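Side-chain contact in francisella virulence factor (Francisella novicida, PDB 5EVF), which is a virulence factor whose molecular function is unknown: residues K58-N63 with Y81-P86. Residues are numbered along the deposited sequence; the frame is centred on the assembly and turned at random.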
loop_
_atom_site.group_PDB
_atom_site.type_symbol
_atom_site.label_atom_id
_atom_site.label_comp_id
_atom_site.label_asym_id
_atom_site.label_seq_id
_atom_site.Cartn_x
_atom_site.Cartn_y
_atom_site.Cartn_z
ATOM N N LYS A 58 -7.611 -3.294 10.956
ATOM C CA LYS A 58 -6.287 -3.843 11.226
ATOM C C LYS A 58 -5.646 -4.386 9.964
ATOM O O LYS A 58 -4.433 -4.239 9.775
ATOM C CB LYS A 58 -6.364 -4.946 12.280
ATOM C CG LYS A 58 -6.647 -4.439 13.674
ATOM C CD LYS A 58 -6.821 -5.588 14.653
ATOM C CE LYS A 58 -5.493 -6.202 15.047
ATOM N NZ LYS A 58 -5.680 -7.064 16.255
ATOM N N LEU A 59 -6.436 -5.019 9.093
ATOM C CA LEU A 59 -5.889 -5.511 7.831
ATOM C C LEU A 59 -5.472 -4.360 6.931
ATOM O O LEU A 59 -4.429 -4.419 6.281
ATOM C CB LEU A 59 -6.902 -6.406 7.117
ATOM C CG LEU A 59 -7.138 -7.769 7.778
ATOM C CD1 LEU A 59 -8.280 -8.523 7.123
ATOM C CD2 LEU A 59 -5.850 -8.602 7.737
ATOM N N CYS A 60 -6.286 -3.310 6.858
ATOM C CA CYS A 60 -5.874 -2.130 6.106
ATOM C C CYS A 60 -4.591 -1.545 6.691
ATOM O O CYS A 60 -3.649 -1.217 5.961
ATOM C CB CYS A 60 -7.015 -1.111 6.117
ATOM S SG CYS A 60 -6.666 0.419 5.242
ATOM N N ASP A 61 -4.509 -1.460 8.016
ATOM C CA ASP A 61 -3.292 -0.914 8.612
ATOM C C ASP A 61 -2.081 -1.804 8.339
ATOM O O ASP A 61 -0.977 -1.302 8.088
ATOM C CB ASP A 61 -3.477 -0.731 10.114
ATOM C CG ASP A 61 -2.429 0.195 10.695
ATOM O OD1 ASP A 61 -2.455 1.399 10.342
ATOM O OD2 ASP A 61 -1.564 -0.282 11.461
ATOM N N LYS A 62 -2.269 -3.121 8.403
ATOM C CA LYS A 62 -1.197 -4.058 8.086
ATOM C C LYS A 62 -0.702 -3.828 6.666
ATOM O O LYS A 62 0.508 -3.765 6.416
ATOM C CB LYS A 62 -1.718 -5.488 8.248
ATOM C CG LYS A 62 -0.712 -6.600 7.946
ATOM C CD LYS A 62 -0.134 -7.198 9.217
ATOM C CE LYS A 62 1.053 -8.110 8.920
ATOM N NZ LYS A 62 0.687 -9.342 8.146
ATOM N N ASN A 63 -1.636 -3.707 5.719
ATOM C CA ASN A 63 -1.261 -3.387 4.343
ATOM C C ASN A 63 -0.517 -2.060 4.264
ATOM O O ASN A 63 0.462 -1.920 3.510
ATOM C CB ASN A 63 -2.500 -3.344 3.444
ATOM C CG ASN A 63 -3.066 -4.711 3.164
ATOM O OD1 ASN A 63 -2.330 -5.692 3.189
ATOM N ND2 ASN A 63 -4.345 -4.777 2.781
ATOM N N TYR A 81 -2.891 6.498 -0.542
ATOM C CA TYR A 81 -3.308 5.108 -0.603
ATOM C C TYR A 81 -4.805 4.947 -0.348
ATOM O O TYR A 81 -5.491 5.844 0.169
ATOM C CB TYR A 81 -2.528 4.267 0.421
ATOM C CG TYR A 81 -3.085 4.477 1.800
ATOM C CD1 TYR A 81 -2.807 5.639 2.515
ATOM C CD2 TYR A 81 -3.958 3.549 2.365
ATOM C CE1 TYR A 81 -3.357 5.858 3.778
ATOM C CE2 TYR A 81 -4.516 3.772 3.621
ATOM C CZ TYR A 81 -4.215 4.924 4.313
ATOM O OH TYR A 81 -4.762 5.137 5.558
ATOM N N ILE A 82 -5.293 3.759 -0.707
ATOM C CA ILE A 82 -6.664 3.346 -0.414
ATOM C C ILE A 82 -6.662 1.840 -0.180
ATOM O O ILE A 82 -5.939 1.101 -0.847
ATOM C CB ILE A 82 -7.621 3.757 -1.553
ATOM C CG1 ILE A 82 -9.069 3.387 -1.207
ATOM C CG2 ILE A 82 -7.195 3.100 -2.878
ATOM C CD1 ILE A 82 -10.079 3.995 -2.158
ATOM N N CYS A 83 -7.436 1.386 0.800
ATOM C CA CYS A 83 -7.634 -0.040 1.016
ATOM C C CYS A 83 -8.847 -0.523 0.235
ATOM O O CYS A 83 -9.861 0.182 0.146
ATOM C CB CYS A 83 -7.808 -0.319 2.509
ATOM S SG CYS A 83 -6.223 -0.170 3.356
ATOM N N LEU A 84 -8.744 -1.743 -0.308
ATOM C CA LEU A 84 -9.691 -2.276 -1.275
ATOM C C LEU A 84 -10.107 -3.689 -0.874
ATOM O O LEU A 84 -9.318 -4.445 -0.302
ATOM C CB LEU A 84 -9.077 -2.292 -2.690
ATOM C CG LEU A 84 -8.627 -0.917 -3.201
ATOM C CD1 LEU A 84 -7.700 -1.062 -4.402
ATOM C CD2 LEU A 84 -9.831 -0.057 -3.552
ATOM N N TYR A 85 -11.354 -4.034 -1.186
ATOM C CA TYR A 85 -12.003 -5.245 -0.709
ATOM C C TYR A 85 -12.693 -5.954 -1.861
ATOM O O TYR A 85 -13.100 -5.312 -2.835
ATOM C CB TYR A 85 -13.036 -4.910 0.391
ATOM C CG TYR A 85 -12.379 -4.144 1.527
ATOM C CD1 TYR A 85 -12.283 -2.757 1.482
ATOM C CD2 TYR A 85 -11.827 -4.810 2.617
ATOM C CE1 TYR A 85 -11.643 -2.052 2.483
ATOM C CE2 TYR A 85 -11.191 -4.111 3.638
ATOM C CZ TYR A 85 -11.094 -2.721 3.550
ATOM O OH TYR A 85 -10.463 -1.980 4.533
ATOM N N PRO A 86 -12.858 -7.274 -1.773
ATOM C CA PRO A 86 -13.561 -8.002 -2.838
ATOM C C PRO A 86 -14.976 -7.476 -3.034
ATOM O O PRO A 86 -15.672 -7.144 -2.070
ATOM C CB PRO A 86 -13.579 -9.451 -2.335
ATOM C CG PRO A 86 -12.500 -9.544 -1.333
ATOM C CD PRO A 86 -12.314 -8.173 -0.738
#
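Cys60, on helix 56-73, and Cys83, near the end of strand 78-84, are joined by a disulfide, SG to SG 2.0 Å, which draws their CA atoms to within 5.8 Å. The bridge has a chi3 of 85°, close to the relaxed right angle for rotation about an S-S bond. With SG of Cys60 anti to its backbone N (chi1 180°) and SG of Cys83 anti to its carbonyl carbon, the two sulfurs meet between helix and strand.

Packing is tight right at the bridge and thins quickly around it. Tyr81 turns a ring edge to the sulfur, with CE2 4.3 Å from Cys60 SG; its side chain also touches Leu64 of the same helix and Leu98 of strand 95-103. On the loose, open side Tyr85, just past the strand, reaches back with its hydroxyl, OH 3.9 Å from Cys60 CB; it is exposed and touches Phe56 and Val96. No hydrogen bond crosses between 58-63 and 81-86. The result is a surface disulfide pinning the N-terminal part of a helix to the strand that follows it, within an alpha+beta fold whose single long helix packs against a mixed five-stranded sheet.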